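Local coordinates for protein glycoside hydrolase, GH17 family (Formosa sp. Hel1_33_131, PDB 6FCG) that probably hydrolyses internal beta-1,3-glucosidic bonds of laminarin, the storage glucan of microalgae, as an endo-acting laminarinase of glycoside hydrolase family 17, at residues G371-D376 and Y381-L386; K404-N409 and F414-L419. All blocks are in the same frame, centred on the assembly; numbering follows the deposited sequence.

Contact 1 (G371-D376 and Y381-L386); sequences GLFTVD and YVLWDL
Leu-383 sits at the middle of this contact and works through one methyl, CD1, which points into the angle between Leu-372 and Phe-373. That methyl lies over one face of the Phe-373 ring, toward its outer end, 3.3 Å from Phe-373 CZ, and the two side chains cross at about a right angle. The same Leu-383 CD1 also reaches Leu-372 CB, 4.0 Å away, so it bridges two consecutive residues of 371-376. The Leu-383 torsions make this possible: with CG anti to the carbonyl carbon (chi1 -59°) and the chain running on extended (chi2 -174°), CD1 is carried out to the ring.

Leu-372 is the second large contributor and meets both partners with different parts of its side chain. Its CB is turned to Leu-383, while the branch end CD2 goes to Val-382, where Leu-372 CD2 and Val-382 CG1 stand 3.8 Å apart and the two side chains approach at a slant. The contact is wholly apolar, resting on methyls and one ring face. Within 381-386, Trp-384 N bonds to Tyr-381 O, 3.1 Å away.

In the fold, 371-376 follows helix 326-342. Leu-372 and Phe-373 both make backbone hydrogen bonds to Ala-352, and Phe-373 another to Asp-354, probably in the region of the closing strand of the TIM barrel. Phe-392 meets the Phe-373 ring edge-to-face, and Phe-353 meets it with planes about 25° apart. Tyr-333 of helix 326-342 touches both Leu-372 and Val-382, so the residues leading into helix 384-388 lie against helix 326-342 on one hand and 371-376 on the other.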
loop_
_atom_site.group_PDB
_atom_site.type_symbol
_atom_site.label_atom_id
_atom_site.label_comp_id
_atom_site.label_asym_id
_atom_site.label_seq_id
_atom_site.Cartn_x
_atom_site.Cartn_y
_atom_site.Cartn_z
ATOM N N GLY A 371 -2.967 -13.921 29.362
ATOM C CA GLY A 371 -3.026 -13.988 30.799
ATOM C C GLY A 371 -3.812 -12.883 31.455
ATOM O O GLY A 371 -4.015 -11.820 30.870
ATOM N N LEU A 372 -4.291 -13.169 32.671
ATOM C CA LEU A 372 -4.712 -12.131 33.611
ATOM C C LEU A 372 -3.475 -11.563 34.299
ATOM O O LEU A 372 -3.478 -10.421 34.776
ATOM C CB LEU A 372 -5.681 -12.687 34.627
ATOM C CG LEU A 372 -6.905 -13.391 34.082
ATOM C CD1 LEU A 372 -7.667 -14.024 35.227
ATOM C CD2 LEU A 372 -7.806 -12.457 33.301
ATOM N N PHE A 373 -2.422 -12.368 34.370
ATOM C CA PHE A 373 -1.117 -11.938 34.889
ATOM C C PHE A 373 -0.088 -12.011 33.777
ATOM O O PHE A 373 -0.238 -12.817 32.827
ATOM C CB PHE A 373 -0.610 -12.883 36.009
ATOM C CG PHE A 373 -1.503 -12.982 37.207
ATOM C CD1 PHE A 373 -2.518 -13.908 37.270
ATOM C CD2 PHE A 373 -1.297 -12.148 38.308
ATOM C CE1 PHE A 373 -3.330 -13.982 38.376
ATOM C CE2 PHE A 373 -2.121 -12.223 39.420
ATOM C CZ PHE A 373 -3.129 -13.151 39.457
ATOM N N THR A 374 1.006 -11.261 33.965
ATOM C CA THR A 374 2.155 -11.284 33.048
ATOM C C THR A 374 2.979 -12.503 33.410
ATOM O O THR A 374 2.746 -13.119 34.440
ATOM C CB THR A 374 3.042 -10.009 33.054
ATOM O OG1 THR A 374 3.887 -9.942 34.218
ATOM C CG2 THR A 374 2.240 -8.735 32.904
ATOM N N VAL A 375 3.949 -12.856 32.582
ATOM C CA VAL A 375 4.806 -14.013 32.902
ATOM C C VAL A 375 5.538 -13.782 34.263
ATOM O O VAL A 375 5.694 -14.699 35.042
ATOM C CB VAL A 375 5.734 -14.448 31.732
ATOM C CG1 VAL A 375 6.798 -13.411 31.468
ATOM C CG2 VAL A 375 6.395 -15.779 32.029
ATOM N N ASP A 376 5.948 -12.539 34.537
ATOM C CA ASP A 376 6.659 -12.158 35.774
ATOM C C ASP A 376 5.757 -12.006 37.006
ATOM O O ASP A 376 6.243 -11.707 38.089
ATOM C CB ASP A 376 7.438 -10.838 35.569
ATOM C CG ASP A 376 8.475 -10.915 34.424
ATOM O OD1 ASP A 376 9.301 -11.861 34.380
ATOM O OD2 ASP A 376 8.450 -10.021 33.556
ATOM N N TYR A 381 -4.559 -4.893 34.373
ATOM C CA TYR A 381 -5.661 -4.021 34.774
ATOM C C TYR A 381 -6.862 -4.735 35.377
ATOM O O TYR A 381 -7.392 -4.318 36.422
ATOM C CB TYR A 381 -6.129 -3.144 33.604
ATOM C CG TYR A 381 -7.252 -2.216 34.013
ATOM C CD1 TYR A 381 -7.009 -1.133 34.863
ATOM C CD2 TYR A 381 -8.568 -2.454 33.601
ATOM C CE1 TYR A 381 -8.038 -0.298 35.266
ATOM C CE2 TYR A 381 -9.607 -1.631 33.995
ATOM C CZ TYR A 381 -9.339 -0.552 34.827
ATOM O OH TYR A 381 -10.363 0.290 35.194
ATOM N N VAL A 382 -7.283 -5.808 34.712
ATOM C CA VAL A 382 -8.399 -6.640 35.174
ATOM C C VAL A 382 -8.364 -7.010 36.665
ATOM O O VAL A 382 -9.429 -7.093 37.280
ATOM C CB VAL A 382 -8.544 -7.902 34.283
ATOM C CG1 VAL A 382 -7.333 -8.819 34.374
ATOM C CG2 VAL A 382 -9.826 -8.664 34.580
ATOM N N LEU A 383 -7.165 -7.234 37.223
ATOM C CA LEU A 383 -6.988 -7.631 38.639
ATOM C C LEU A 383 -6.397 -6.577 39.585
ATOM O O LEU A 383 -6.095 -6.896 40.732
ATOM C CB LEU A 383 -6.088 -8.885 38.731
ATOM C CG LEU A 383 -6.524 -10.164 38.024
ATOM C CD1 LEU A 383 -5.580 -11.308 38.363
ATOM C CD2 LEU A 383 -7.958 -10.520 38.386
ATOM N N TRP A 384 -6.182 -5.349 39.121
ATOM C CA TRP A 384 -5.616 -4.282 39.985
ATOM C C TRP A 384 -6.405 -4.119 41.255
ATOM O O TRP A 384 -5.843 -3.929 42.311
ATOM C CB TRP A 384 -5.647 -2.933 39.274
ATOM C CG TRP A 384 -4.640 -2.724 38.192
ATOM C CD1 TRP A 384 -3.759 -3.641 37.672
ATOM C CD2 TRP A 384 -4.430 -1.518 37.489
ATOM N NE1 TRP A 384 -3.018 -3.057 36.690
ATOM C CE2 TRP A 384 -3.419 -1.751 36.556
ATOM C CE3 TRP A 384 -5.014 -0.249 37.555
ATOM C CZ2 TRP A 384 -2.975 -0.758 35.678
ATOM C CZ3 TRP A 384 -4.564 0.736 36.709
ATOM C CH2 TRP A 384 -3.554 0.477 35.774
ATOM N N ASP A 385 -7.714 -4.207 41.143
ATOM C CA ASP A 385 -8.580 -4.021 42.283
ATOM C C ASP A 385 -8.262 -5.055 43.372
ATOM O O ASP A 385 -8.160 -4.710 44.544
ATOM C CB ASP A 385 -10.035 -4.110 41.820
ATOM C CG ASP A 385 -10.994 -3.417 42.752
ATOM O OD1 ASP A 385 -10.746 -3.381 43.983
ATOM O OD2 ASP A 385 -12.032 -2.939 42.242
ATOM N N LEU A 386 -8.083 -6.309 42.976
ATOM C CA LEU A 386 -7.700 -7.363 43.913
ATOM C C LEU A 386 -6.333 -7.184 44.537
ATOM O O LEU A 386 -6.149 -7.555 45.694
ATOM C CB LEU A 386 -7.721 -8.733 43.250
ATOM C CG LEU A 386 -9.073 -9.239 42.734
ATOM C CD1 LEU A 386 -8.976 -10.693 42.255
ATOM C CD2 LEU A 386 -10.186 -9.118 43.772
#

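Contact 2 (K404-N409 and F414-L419); sequences KTYNGN and FLEVEL
Tyr-406 and Glu-416 meet through one hydrogen bond, donated by Tyr-406 OH to Glu-416 OE1 over 2.8 Å. The hydroxyl comes down from above the carboxylate, 71° out of its plane. The ring and carboxylate planes stand 75° apart, and Glu-416 CD sits at the ring edge, 3.7 Å from Tyr-406 CE1. Glu-416 gets there with CG anti to its carbonyl carbon (chi1 -55°) and the chain extended beyond it. The other oxygen, OE2, makes a salt bridge with Arg-269 of the second subunit, so the carboxylate serves a tyrosine of its own chain and an arginine across the interface. With an alanine in place of Glu-416, the Tyr-406 hydroxyl would probably lose its acceptor and that arginine this counter-charge.

Backbone bonds shape the loop that presents the tyrosine: Gly-408 N binds Thr-405 O at 3.0 Å and Asn-409 N binds Tyr-406 O at 3.1 Å. Tyr-406, Asn-407 and Gly-408 all have positive phi, giving a left-handed turn. Asn-409 follows as the N-cap, its OD1 making weak bonds to Glu-411 N and Ala-412 N. This is an N-capped short helix at the subunit interface, with Glu-416, near its C-terminal end, bonded back to the preceding loop.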
loop_
_atom_site.group_PDB
_atom_site.type_symbol
_atom_site.label_atom_id
_atom_site.label_comp_id
_atom_site.label_asym_id
_atom_site.label_seq_id
_atom_site.Cartn_x
_atom_site.Cartn_y
_atom_site.Cartn_z
ATOM N N LYS A 404 0.961 -4.433 40.432
ATOM C CA LYS A 404 0.131 -3.923 39.343
ATOM C C LYS A 404 0.965 -3.556 38.124
ATOM O O LYS A 404 2.038 -2.984 38.261
ATOM C CB LYS A 404 -0.654 -2.720 39.827
ATOM C CG LYS A 404 -1.906 -3.085 40.620
ATOM C CD LYS A 404 -2.118 -2.291 41.905
ATOM C CE LYS A 404 -2.054 -0.789 41.713
ATOM N NZ LYS A 404 -2.597 -0.034 42.871
ATOM N N THR A 405 0.475 -3.899 36.924
ATOM C CA THR A 405 1.053 -3.395 35.647
ATOM C C THR A 405 0.857 -1.895 35.601
ATOM O O THR A 405 -0.035 -1.395 36.287
ATOM C CB THR A 405 0.375 -3.991 34.374
ATOM O OG1 THR A 405 -1.039 -3.798 34.441
ATOM C CG2 THR A 405 0.679 -5.497 34.214
ATOM N N TYR A 406 1.695 -1.179 34.834
ATOM C CA TYR A 406 1.637 0.307 34.733
ATOM C C TYR A 406 1.780 1.068 36.069
ATOM O O TYR A 406 1.424 2.250 36.155
ATOM C CB TYR A 406 0.305 0.762 34.093
ATOM C CG TYR A 406 0.102 0.320 32.685
ATOM C CD1 TYR A 406 0.479 1.144 31.626
ATOM C CD2 TYR A 406 -0.487 -0.912 32.397
ATOM C CE1 TYR A 406 0.281 0.761 30.330
ATOM C CE2 TYR A 406 -0.694 -1.313 31.088
ATOM C CZ TYR A 406 -0.312 -0.461 30.058
ATOM O OH TYR A 406 -0.509 -0.854 28.769
ATOM N N ASN A 407 2.253 0.407 37.119
ATOM C CA ASN A 407 2.244 0.985 38.463
ATOM C C ASN A 407 0.897 1.393 38.962
ATOM O O ASN A 407 0.788 2.301 39.787
ATOM C CB ASN A 407 3.229 2.144 38.563
ATOM C CG ASN A 407 4.550 1.620 38.910
ATOM O OD1 ASN A 407 4.658 1.103 40.004
ATOM N ND2 ASN A 407 5.477 1.513 37.954
ATOM N N GLY A 408 -0.131 0.711 38.465
ATOM C CA GLY A 408 -1.491 1.022 38.847
ATOM C C GLY A 408 -1.983 2.358 38.376
ATOM O O GLY A 408 -2.949 2.893 38.936
ATOM N N ASN A 409 -1.331 2.895 37.338
ATOM C CA ASN A 409 -1.673 4.210 36.805
ATOM C C ASN A 409 -2.624 4.096 35.622
ATOM O O ASN A 409 -2.195 3.817 34.486
ATOM C CB ASN A 409 -0.420 4.978 36.403
ATOM C CG ASN A 409 -0.727 6.416 36.022
ATOM O OD1 ASN A 409 -1.887 6.813 35.894
ATOM N ND2 ASN A 409 0.306 7.190 35.831
ATOM N N PHE A 414 -4.607 4.226 29.673
ATOM C CA PHE A 414 -5.521 4.838 28.735
ATOM C C PHE A 414 -4.825 5.483 27.551
ATOM O O PHE A 414 -5.355 5.437 26.436
ATOM C CB PHE A 414 -6.462 5.828 29.461
ATOM C CG PHE A 414 -7.650 5.175 30.091
ATOM C CD1 PHE A 414 -7.631 3.828 30.468
ATOM C CD2 PHE A 414 -8.792 5.898 30.330
ATOM C CE1 PHE A 414 -8.742 3.236 31.052
ATOM C CE2 PHE A 414 -9.898 5.304 30.922
ATOM C CZ PHE A 414 -9.872 3.969 31.287
ATOM N N LEU A 415 -3.648 6.063 27.766
ATOM C CA LEU A 415 -2.874 6.595 26.638
ATOM C C LEU A 415 -2.559 5.527 25.587
ATOM O O LEU A 415 -2.619 5.804 24.379
ATOM C CB LEU A 415 -1.597 7.283 27.113
ATOM C CG LEU A 415 -1.758 8.597 27.891
ATOM C CD1 LEU A 415 -0.401 9.094 28.386
ATOM C CD2 LEU A 415 -2.413 9.684 27.046
ATOM N N GLU A 416 -2.242 4.313 26.047
ATOM C CA GLU A 416 -1.917 3.214 25.149
ATOM C C GLU A 416 -3.159 2.599 24.504
ATOM O O GLU A 416 -3.041 2.042 23.428
ATOM C CB GLU A 416 -1.141 2.116 25.850
ATOM C CG GLU A 416 0.128 2.561 26.551
ATOM C CD GLU A 416 1.141 1.421 26.750
ATOM O OE1 GLU A 416 0.750 0.276 26.479
ATOM O OE2 GLU A 416 2.305 1.620 27.179
ATOM N N VAL A 417 -4.325 2.703 25.131
ATOM C CA VAL A 417 -5.553 2.134 24.563
ATOM C C VAL A 417 -6.024 2.946 23.340
ATOM O O VAL A 417 -6.059 4.159 23.382
ATOM C CB VAL A 417 -6.717 2.114 25.603
ATOM C CG1 VAL A 417 -7.998 1.618 24.959
ATOM C CG2 VAL A 417 -6.435 1.236 26.819
ATOM N N GLU A 418 -6.372 2.241 22.259
ATOM C CA GLU A 418 -6.985 2.845 21.087
ATOM C C GLU A 418 -8.461 2.495 21.035
ATOM O O GLU A 418 -8.887 1.521 21.633
ATOM C CB GLU A 418 -6.269 2.375 19.827
ATOM C CG GLU A 418 -4.780 2.725 19.850
ATOM C CD GLU A 418 -4.081 2.548 18.524
ATOM O OE1 GLU A 418 -2.994 1.947 18.571
ATOM O OE2 GLU A 418 -4.592 2.965 17.466
ATOM N N LEU A 419 -9.238 3.318 20.334
ATOM C CA LEU A 419 -10.664 3.039 20.117
ATOM C C LEU A 419 -10.877 2.056 18.978
ATOM O O LEU A 419 -10.039 1.937 18.089
ATOM C CB LEU A 419 -11.477 4.308 19.833
ATOM C CG LEU A 419 -11.716 5.113 21.110
ATOM C CD1 LEU A 419 -10.773 6.298 21.167
ATOM C CD2 LEU A 419 -13.147 5.592 21.189
#

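Overall arrangement
Coming from the N-terminal side, the chain leaves helix 326-342, passes through 371-376, and contact 1 closes the short connection 377-380 just before helix 384-388. The hairpin strands 396-397 and 400-401 follow, then contact 2 closes over the body of helix 410-416. The two run in series, neither nested nor crossed, with centres about 12 Å apart. Trp-384 joins them: its NE1 probably bonds to Thr-405 OG1 at 3.1 Å, and its ring packs on Lys-404 and Gly-408. Glu-326, at the start of helix 326-342, binds both Tyr-381 N and Thr-405 OG1, so helix 326-342 meets both contacts, while contact 2 alone touches the second subunit.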